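Local coordinates for citryl-spermidine/3,4-dihydroxybenzoyl-citryl-spermidine:spermidine ligase (PDB 3TO3), which catalyses the ATP-dependent condensation of spermidine with citryl-spermidine intermediates in the biosynthesis of the siderophore petrobactin, at residues L191-A196 / E225-R230; R339-V344 / F547-H552. All coordinates share one frame; numbering follows the deposited sequence. Where two conformers were deposited one is given.

Interaction 1 (L191-A196 / E225-R230)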
ATOM      1  N   LEU B 191      -6.254   3.444 -23.514  1.00 45.11           N
ATOM      2  CA  LEU B 191      -7.264   3.160 -22.522  1.00 45.04           C
ATOM      3  C   LEU B 191      -7.647   1.712 -22.701  1.00 43.62           C
ATOM      4  O   LEU B 191      -7.568   1.178 -23.810  1.00 52.20           O
ATOM      5  CB  LEU B 191      -8.467   4.069 -22.704  1.00 48.95           C
ATOM      6  CG  LEU B 191      -8.099   5.541 -22.555  1.00 54.96           C
ATOM      7  CD1 LEU B 191      -9.319   6.388 -22.740  1.00 62.72           C
ATOM      8  CD2 LEU B 191      -7.570   5.718 -21.198  1.00 56.43           C
ATOM      9  N   ILE B 192      -7.995   1.067 -21.593  1.00 42.93           N
ATOM     10  CA  ILE B 192      -8.610  -0.245 -21.625  1.00 48.93           C
ATOM     11  C   ILE B 192     -10.133  -0.064 -21.673  1.00 46.18           C
ATOM     12  O   ILE B 192     -10.686   0.668 -20.862  1.00 46.50           O
ATOM     13  CB  ILE B 192      -8.234  -1.050 -20.353  1.00 41.34           C
ATOM     14  CG1 ILE B 192      -6.701  -1.221 -20.242  1.00 40.98           C
ATOM     15  CG2 ILE B 192      -9.023  -2.362 -20.302  1.00 36.11           C
ATOM     16  CD1 ILE B 192      -5.996  -1.746 -21.499  1.00 39.04           C
ATOM     17  N   TRP B 193     -10.801  -0.706 -22.621  1.00 42.30           N
ATOM     18  CA  TRP B 193     -12.266  -0.705 -22.663  1.00 37.27           C
ATOM     19  C   TRP B 193     -12.826  -1.923 -21.975  1.00 42.35           C
ATOM     20  O   TRP B 193     -12.412  -3.047 -22.274  1.00 41.99           O
ATOM     21  CB  TRP B 193     -12.773  -0.705 -24.113  1.00 40.18           C
ATOM     22  CG  TRP B 193     -12.748   0.644 -24.732  1.00 38.99           C
ATOM     23  CD1 TRP B 193     -11.838   1.108 -25.619  1.00 45.29           C
ATOM     24  CD2 TRP B 193     -13.634   1.734 -24.453  1.00 37.29           C
ATOM     25  NE1 TRP B 193     -12.106   2.408 -25.927  1.00 49.81           N
ATOM     26  CE2 TRP B 193     -13.207   2.820 -25.225  1.00 44.67           C
ATOM     27  CE3 TRP B 193     -14.764   1.885 -23.640  1.00 41.77           C
ATOM     28  CZ2 TRP B 193     -13.869   4.058 -25.217  1.00 44.65           C
ATOM     29  CZ3 TRP B 193     -15.413   3.089 -23.630  1.00 49.19           C
ATOM     30  CH2 TRP B 193     -14.962   4.173 -24.418  1.00 48.69           C
ATOM     31  N   ILE B 194     -13.774  -1.714 -21.058  1.00 35.34           N
ATOM     32  CA  ILE B 194     -14.485  -2.835 -20.458  1.00 36.65           C
ATOM     33  C   ILE B 194     -15.990  -2.683 -20.670  1.00 44.28           C
ATOM     34  O   ILE B 194     -16.502  -1.579 -20.809  1.00 46.61           O
ATOM     35  CB  ILE B 194     -14.229  -2.985 -18.897  1.00 44.35           C
ATOM     36  CG1 ILE B 194     -14.910  -1.850 -18.127  1.00 49.19           C
ATOM     37  CG2 ILE B 194     -12.747  -3.085 -18.564  1.00 34.11           C
ATOM     38  CD1 ILE B 194     -14.875  -1.983 -16.651  1.00 49.45           C
ATOM     39  N   ALA B 195     -16.696  -3.802 -20.682  1.00 47.03           N
ATOM     40  CA  ALA B 195     -18.131  -3.783 -20.561  1.00 35.63           C
ATOM     41  C   ALA B 195     -18.487  -3.948 -19.094  1.00 42.45           C
ATOM     42  O   ALA B 195     -17.907  -4.775 -18.393  1.00 38.04           O
ATOM     43  CB  ALA B 195     -18.752  -4.900 -21.381  1.00 37.25           C
ATOM     44  N   ALA B 196     -19.457  -3.169 -18.633  1.00 44.54           N
ATOM     45  CA  ALA B 196     -19.901  -3.243 -17.251  1.00 39.90           C
ATOM     46  C   ALA B 196     -21.397  -3.480 -17.235  1.00 39.13           C
ATOM     47  O   ALA B 196     -22.132  -2.751 -17.881  1.00 47.89           O
ATOM     48  CB  ALA B 196     -19.570  -1.942 -16.536  1.00 28.09           C
ATOM     49  N   GLU B 225     -19.392  -2.819 -32.575  1.00 64.04           N
ATOM     50  CA  GLU B 225     -20.159  -3.922 -33.115  1.00 74.39           C
ATOM     51  C   GLU B 225     -19.409  -5.181 -32.754  1.00 65.98           C
ATOM     52  O   GLU B 225     -19.995  -6.187 -32.387  1.00 67.89           O
ATOM     53  CB  GLU B 225     -20.315  -3.788 -34.637  1.00 88.25           C
ATOM     54  CG  GLU B 225     -21.293  -4.773 -35.266  1.00104.38           C
ATOM     55  CD  GLU B 225     -21.723  -4.357 -36.680  1.00120.99           C
ATOM     56  OE1 GLU B 225     -22.417  -5.157 -37.361  1.00123.68           O
ATOM     57  OE2 GLU B 225     -21.374  -3.228 -37.108  1.00123.24           O
ATOM     58  N   ALA B 226     -18.096  -5.095 -32.833  1.00 59.37           N
ATOM     59  CA  ALA B 226     -17.246  -6.240 -32.576  1.00 62.17           C
ATOM     60  C   ALA B 226     -17.168  -6.505 -31.080  1.00 63.64           C
ATOM     61  O   ALA B 226     -16.990  -7.650 -30.646  1.00 63.75           O
ATOM     62  CB  ALA B 226     -15.859  -5.994 -33.143  1.00 58.43           C
ATOM     63  N   TYR B 227     -17.280  -5.437 -30.298  1.00 59.21           N
ATOM     64  CA  TYR B 227     -17.356  -5.575 -28.850  1.00 56.18           C
ATOM     65  C   TYR B 227     -18.637  -6.323 -28.480  1.00 61.57           C
ATOM     66  O   TYR B 227     -18.619  -7.245 -27.655  1.00 64.68           O
ATOM     67  CB  TYR B 227     -17.296  -4.206 -28.158  1.00 56.04           C
ATOM     68  CG  TYR B 227     -15.890  -3.635 -28.012  1.00 58.07           C
ATOM     69  CD1 TYR B 227     -14.772  -4.409 -28.318  1.00 57.23           C
ATOM     70  CD2 TYR B 227     -15.681  -2.329 -27.545  1.00 48.85           C
ATOM     71  CE1 TYR B 227     -13.487  -3.903 -28.171  1.00 57.52           C
ATOM     72  CE2 TYR B 227     -14.387  -1.812 -27.392  1.00 50.63           C
ATOM     73  CZ  TYR B 227     -13.297  -2.607 -27.703  1.00 59.84           C
ATOM     74  OH  TYR B 227     -12.004  -2.123 -27.566  1.00 61.84           O
ATOM     75  N   LYS B 228     -19.748  -5.945 -29.100  1.00 63.33           N
ATOM     76  CA  LYS B 228     -21.010  -6.615 -28.816  1.00 62.79           C
ATOM     77  C   LYS B 228     -20.991  -8.078 -29.225  1.00 66.48           C
ATOM     78  O   LYS B 228     -21.637  -8.900 -28.589  1.00 68.13           O
ATOM     79  CB  LYS B 228     -22.202  -5.857 -29.414  1.00 66.67           C
ATOM     80  CG  LYS B 228     -22.429  -4.536 -28.670  1.00 72.54           C
ATOM     81  CD  LYS B 228     -23.481  -3.621 -29.291  1.00 72.11           C
ATOM     82  CE  LYS B 228     -23.559  -2.305 -28.493  1.00 69.83           C
ATOM     83  NZ  LYS B 228     -24.394  -1.283 -29.187  1.00 78.34           N
ATOM     84  N   GLU B 229     -20.235  -8.416 -30.264  1.00 72.50           N
ATOM     85  CA  GLU B 229     -20.234  -9.794 -30.745  1.00 75.91           C
ATOM     86  C   GLU B 229     -19.400 -10.655 -29.826  1.00 78.25           C
ATOM     87  O   GLU B 229     -19.625 -11.854 -29.719  1.00 87.27           O
ATOM     88  CB  GLU B 229     -19.718  -9.895 -32.184  1.00 84.95           C
ATOM     89  CG  GLU B 229     -20.756 -10.423 -33.181  1.00100.47           C
ATOM     90  CD  GLU B 229     -21.117 -11.896 -32.952  1.00114.25           C
ATOM     91  OE1 GLU B 229     -20.412 -12.588 -32.177  1.00116.17           O
ATOM     92  OE2 GLU B 229     -22.112 -12.362 -33.552  1.00117.58           O
ATOM     93  N   ARG B 230     -18.426 -10.043 -29.165  1.00 70.60           N
ATOM     94  CA  ARG B 230     -17.594 -10.778 -28.226  1.00 70.32           C
ATOM     95  C   ARG B 230     -18.388 -11.151 -26.963  1.00 71.61           C
ATOM     96  O   ARG B 230     -18.386 -12.299 -26.544  1.00 77.52           O
ATOM     97  CB  ARG B 230     -16.319  -9.991 -27.892  1.00 70.70           C
ATOM     98  CG  ARG B 230     -15.538 -10.574 -26.738  1.00 80.67           C
ATOM     99  CD  ARG B 230     -14.103 -10.078 -26.707  1.00 93.20           C
ATOM    100  NE  ARG B 230     -13.581  -9.978 -25.340  1.00102.53           N
ATOM    101  CZ  ARG B 230     -13.416 -11.018 -24.519  1.00107.16           C
ATOM    102  NH1 ARG B 230     -13.736 -12.247 -24.926  1.00106.59           N
ATOM    103  NH2 ARG B 230     -12.937 -10.829 -23.285  1.00103.22           N
TER
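Trp193 and Tyr227 alone join strand 192-197 to helix 221-232 within the two segments, and both are buried. The apolar part of the contact lies at the root of the indole: Tyr227 CE2 is 3.8 Å from Trp193 CB and 4.0 Å from Trp193 CG. The phenol oxygen lands here, with Tyr227 OH 3.8 Å from Trp193 CD1, a van der Waals approach to carbon. As an aromatic pair the two are oblique: the centroids of the phenol and of the five-membered indole ring are 5.8 Å apart and their planes make 52°, which fits neither a stack nor an edge-to-face pair. Both side chains leave the backbone toward the opposite segment, each with CG anti to its carbonyl carbon (chi1 -80° for Trp193, -81° for Tyr227), and they cross at about a right angle. The outer end of the phenol (CE2, CZ, OH) does the touching. Further packing comes from Val219 of helix 208-219, which touches both side chains, from Pro245 against Trp193 and from Leu271 against Tyr227. The strand is central in a three-stranded antiparallel sheet, between 241-246 and 268-273, so the pair represents aromatic helix-on-sheet packing within the IucA/IucC family region.

Interaction 2 (R339-V344 / F547-H552); sequences RDESRV and FRKYPH
The backbones stay well apart, the nearest CA atoms being those of Glu341 and Lys549 at 12.7 Å, where the last turn of helix 336-342, widened to a pi-type turn, faces a type I beta turn from Phe547 to Tyr550 that is closed by Tyr550 N to Phe547 O at 3.1 Å. Long side chains have to bridge that gap. Glu341 supplies the helix side: its chain runs extended beyond CG (chi2 -179°) and brings both carboxylate oxygens up to the turn. Glu341 OE2 faces Lys549 NZ at 3.8 Å, a long salt bridge for which the lysine chain bends at chi3 (-76°). Glu341 OE1 approaches Tyr550 OH at 3.4 Å, but the angle is too poor for a hydrogen bond; the carboxylate and phenol planes lie 29° apart. The contact ties helix 336-342, in the IucA/IucC family region, to the connection between helices 532-547 and 554-560 in the FhuF-like region, a surface link between parts distant in sequence. Lys549 CB sits 4.0 Å above one face of the Tyr550 ring, toward the rim. Tyr550 also packs on Tyr337 of the same helix, and its ring meets that of His546. One residue before Glu341 in the chain, and apart from the contact, Asp340 is gripped side-on by Arg339 NE and NH2, Arg339 NH2 reaching Asp340 OD2 at 2.8 Å from above the carboxylate plane.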
ATOM      1  N   ARG B 339     -21.019  36.000 -21.710  1.00 56.18           N
ATOM      2  CA  ARG B 339     -21.119  35.389 -23.031  1.00 53.85           C
ATOM      3  C   ARG B 339     -20.380  36.239 -24.087  1.00 56.36           C
ATOM      4  O   ARG B 339     -19.586  35.712 -24.878  1.00 57.36           O
ATOM      5  CB  ARG B 339     -22.593  35.202 -23.397  1.00 58.54           C
ATOM      6  CG  ARG B 339     -22.886  34.571 -24.765  1.00 53.64           C
ATOM      7  CD  ARG B 339     -24.364  34.759 -25.157  1.00 47.40           C
ATOM      8  NE  ARG B 339     -24.701  36.175 -25.367  1.00 65.49           N
ATOM      9  CZ  ARG B 339     -25.649  36.849 -24.704  1.00 70.18           C
ATOM     10  NH1 ARG B 339     -26.391  36.249 -23.780  1.00 67.52           N
ATOM     11  NH2 ARG B 339     -25.861  38.137 -24.968  1.00 66.46           N
ATOM     12  N   ASP B 340     -20.610  37.551 -24.048  1.00 54.10           N
ATOM     13  CA  ASP B 340     -20.140  38.514 -25.067  1.00 62.34           C
ATOM     14  C   ASP B 340     -18.841  39.269 -24.780  1.00 65.75           C
ATOM     15  O   ASP B 340     -17.958  39.283 -25.618  1.00 73.12           O
ATOM     16  CB  ASP B 340     -21.245  39.488 -25.528  1.00 66.84           C
ATOM     17  CG  ASP B 340     -22.442  38.773 -26.129  1.00 71.17           C
ATOM     18  OD1 ASP B 340     -22.273  37.679 -26.716  1.00 69.53           O
ATOM     19  OD2 ASP B 340     -23.562  39.304 -25.995  1.00 74.82           O
ATOM     20  N   GLU B 341     -18.778  40.007 -23.677  1.00 65.98           N
ATOM     21  CA  GLU B 341     -17.570  40.767 -23.327  1.00 70.83           C
ATOM     22  C   GLU B 341     -16.408  39.853 -22.884  1.00 67.81           C
ATOM     23  O   GLU B 341     -15.338  39.860 -23.508  1.00 69.99           O
ATOM     24  CB  GLU B 341     -17.854  41.763 -22.199  1.00 72.54           C
ATOM     25  CG  GLU B 341     -18.999  42.717 -22.461  1.00 85.90           C
ATOM     26  CD  GLU B 341     -19.224  43.696 -21.303  1.00 97.81           C
ATOM     27  OE1 GLU B 341     -20.401  44.051 -21.055  1.00105.11           O
ATOM     28  OE2 GLU B 341     -18.237  44.108 -20.638  1.00 94.63           O
ATOM     29  N   SER B 342     -16.610  39.139 -21.771  1.00 63.65           N
ATOM     30  CA  SER B 342     -15.676  38.147 -21.215  1.00 57.50           C
ATOM     31  C   SER B 342     -15.381  36.973 -22.127  1.00 55.75           C
ATOM     32  O   SER B 342     -14.233  36.590 -22.303  1.00 60.07           O
ATOM     33  CB  SER B 342     -16.250  37.567 -19.932  1.00 59.12           C
ATOM     34  OG  SER B 342     -15.693  38.241 -18.831  1.00 80.55           O
ATOM     35  N   ARG B 343     -16.427  36.374 -22.675  0.52 55.81           N
ATOM     36  CA  ARG B 343     -16.259  35.253 -23.592  0.52 56.81           C
ATOM     37  C   ARG B 343     -15.599  34.074 -22.877  0.52 56.80           C
ATOM     38  O   ARG B 343     -14.807  33.333 -23.458  0.52 55.74           O
ATOM     39  CB  ARG B 343     -15.465  35.683 -24.829  0.52 59.92           C
ATOM     40  CG  ARG B 343     -16.140  36.797 -25.640  0.52 56.34           C
ATOM     41  CD  ARG B 343     -15.148  37.532 -26.517  0.52 53.31           C
ATOM     42  NE  ARG B 343     -14.221  36.632 -27.190  0.52 50.70           N
ATOM     43  CZ  ARG B 343     -12.943  36.916 -27.416  0.52 53.31           C
ATOM     44  NH1 ARG B 343     -12.436  38.080 -27.020  0.52 54.02           N
ATOM     45  NH2 ARG B 343     -12.173  36.040 -28.042  0.52 56.97           N
ATOM     46  N   VAL B 344     -15.954  33.915 -21.607  1.00 56.96           N
ATOM     47  CA  VAL B 344     -15.532  32.791 -20.807  1.00 57.03           C
ATOM     48  C   VAL B 344     -15.824  31.452 -21.480  1.00 50.73           C
ATOM     49  O   VAL B 344     -16.884  31.266 -22.057  1.00 58.77           O
ATOM     50  CB  VAL B 344     -16.297  32.810 -19.481  1.00 56.42           C
ATOM     51  CG1 VAL B 344     -15.939  31.593 -18.654  1.00 58.79           C
ATOM     52  CG2 VAL B 344     -15.979  34.093 -18.730  1.00 52.58           C
ATOM     53  N   PHE B 547     -17.301  46.518 -11.170  1.00 56.37           N
ATOM     54  CA  PHE B 547     -18.560  46.671 -10.449  1.00 58.80           C
ATOM     55  C   PHE B 547     -19.164  48.064 -10.506  1.00 60.26           C
ATOM     56  O   PHE B 547     -20.348  48.237 -10.214  1.00 66.41           O
ATOM     57  CB  PHE B 547     -18.471  46.110  -9.028  1.00 52.87           C
ATOM     58  CG  PHE B 547     -18.432  44.630  -9.007  1.00 49.02           C
ATOM     59  CD1 PHE B 547     -17.286  43.953  -8.653  1.00 43.46           C
ATOM     60  CD2 PHE B 547     -19.534  43.904  -9.420  1.00 52.93           C
ATOM     61  CE1 PHE B 547     -17.238  42.559  -8.670  1.00 48.11           C
ATOM     62  CE2 PHE B 547     -19.499  42.510  -9.445  1.00 49.63           C
ATOM     63  CZ  PHE B 547     -18.364  41.841  -9.070  1.00 50.87           C
ATOM     64  N   ARG B 548     -18.376  49.063 -10.893  0.51 60.25           N
ATOM     65  CA  ARG B 548     -18.956  50.388 -11.117  0.51 64.49           C
ATOM     66  C   ARG B 548     -19.849  50.389 -12.363  0.51 66.00           C
ATOM     67  O   ARG B 548     -20.667  51.284 -12.542  0.51 70.59           O
ATOM     68  CB  ARG B 548     -17.888  51.495 -11.171  0.51 66.65           C
ATOM     69  CG  ARG B 548     -17.767  52.285  -9.849  0.51 70.65           C
ATOM     70  CD  ARG B 548     -16.899  53.549  -9.963  0.51 70.11           C
ATOM     71  NE  ARG B 548     -15.480  53.273  -9.765  0.51 64.59           N
ATOM     72  CZ  ARG B 548     -14.624  53.027 -10.751  0.51 62.67           C
ATOM     73  NH1 ARG B 548     -15.042  53.018 -12.013  0.51 66.89           N
ATOM     74  NH2 ARG B 548     -13.353  52.784 -10.476  0.51 53.29           N
ATOM     75  N   LYS B 549     -19.695  49.379 -13.214  1.00 64.25           N
ATOM     76  CA  LYS B 549     -20.585  49.206 -14.355  1.00 67.44           C
ATOM     77  C   LYS B 549     -21.878  48.433 -14.045  1.00 74.65           C
ATOM     78  O   LYS B 549     -22.749  48.327 -14.901  1.00 84.15           O
ATOM     79  CB  LYS B 549     -19.834  48.523 -15.506  1.00 61.60           C
ATOM     80  CG  LYS B 549     -18.696  49.368 -16.053  1.00 64.01           C
ATOM     81  CD  LYS B 549     -18.086  48.766 -17.305  1.00 67.52           C
ATOM     82  CE  LYS B 549     -17.206  47.589 -16.991  1.00 72.18           C
ATOM     83  NZ  LYS B 549     -16.924  46.780 -18.216  1.00 79.52           N
ATOM     84  N   TYR B 550     -22.001  47.885 -12.837  1.00 69.42           N
ATOM     85  CA  TYR B 550     -23.203  47.142 -12.467  1.00 57.35           C
ATOM     86  C   TYR B 550     -23.721  47.556 -11.088  1.00 61.84           C
ATOM     87  O   TYR B 550     -23.574  46.821 -10.118  1.00 63.71           O
ATOM     88  CB  TYR B 550     -22.966  45.624 -12.561  1.00 52.69           C
ATOM     89  CG  TYR B 550     -22.435  45.205 -13.918  1.00 61.85           C
ATOM     90  CD1 TYR B 550     -21.100  44.879 -14.110  1.00 63.83           C
ATOM     91  CD2 TYR B 550     -23.267  45.188 -15.021  1.00 74.21           C
ATOM     92  CE1 TYR B 550     -20.619  44.520 -15.374  1.00 68.93           C
ATOM     93  CE2 TYR B 550     -22.806  44.832 -16.278  1.00 74.54           C
ATOM     94  CZ  TYR B 550     -21.492  44.501 -16.456  1.00 78.07           C
ATOM     95  OH  TYR B 550     -21.077  44.168 -17.732  1.00 83.62           O
ATOM     96  N   PRO B 551     -24.351  48.743 -11.010  1.00 64.49           N
ATOM     97  CA  PRO B 551     -24.931  49.304  -9.784  1.00 70.83           C
ATOM     98  C   PRO B 551     -25.926  48.350  -9.119  1.00 78.85           C
ATOM     99  O   PRO B 551     -26.028  48.305  -7.888  1.00 84.37           O
ATOM    100  CB  PRO B 551     -25.688  50.551 -10.284  1.00 70.43           C
ATOM    101  CG  PRO B 551     -25.061  50.894 -11.564  1.00 67.96           C
ATOM    102  CD  PRO B 551     -24.582  49.610 -12.177  1.00 67.82           C
ATOM    103  N   HIS B 552     -26.675  47.610  -9.925  1.00 77.67           N
ATOM    104  CA  HIS B 552     -27.627  46.667  -9.356  1.00 87.97           C
ATOM    105  C   HIS B 552     -26.911  45.597  -8.501  1.00 81.05           C
ATOM    106  O   HIS B 552     -27.519  44.920  -7.669  1.00 72.38           O
ATOM    107  CB  HIS B 552     -28.509  46.047 -10.451  1.00 89.14           C
ATOM    108  CG  HIS B 552     -27.776  45.131 -11.385  1.00 88.18           C
ATOM    109  ND1 HIS B 552     -27.167  45.578 -12.539  1.00 88.41           N
ATOM    110  CD2 HIS B 552     -27.575  43.790 -11.345  1.00 83.61           C
ATOM    111  CE1 HIS B 552     -26.615  44.550 -13.164  1.00 84.91           C
ATOM    112  NE2 HIS B 552     -26.850  43.454 -12.463  1.00 77.93           N
TER

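In the fold
Interaction 1 is buried and interaction 2 lies at the surface, and their chemistry follows: two aromatic side chains in van der Waals contact in the first, a long ion pair beside a phenol in the second. They share no helix or strand. Interaction 1 joins a strand to a helix inside the IucA/IucC family region, its segments 29 residues apart at their closest ends, whereas those of interaction 2 are 203 residues apart at theirs and reach from that region to the FhuF-like one. The buried areas are similarly small, 85 and 77 Å². With centres 48 Å apart and nearest atoms about 26 Å apart, the two do not touch, and both lie away from the ATP and magnesium sites.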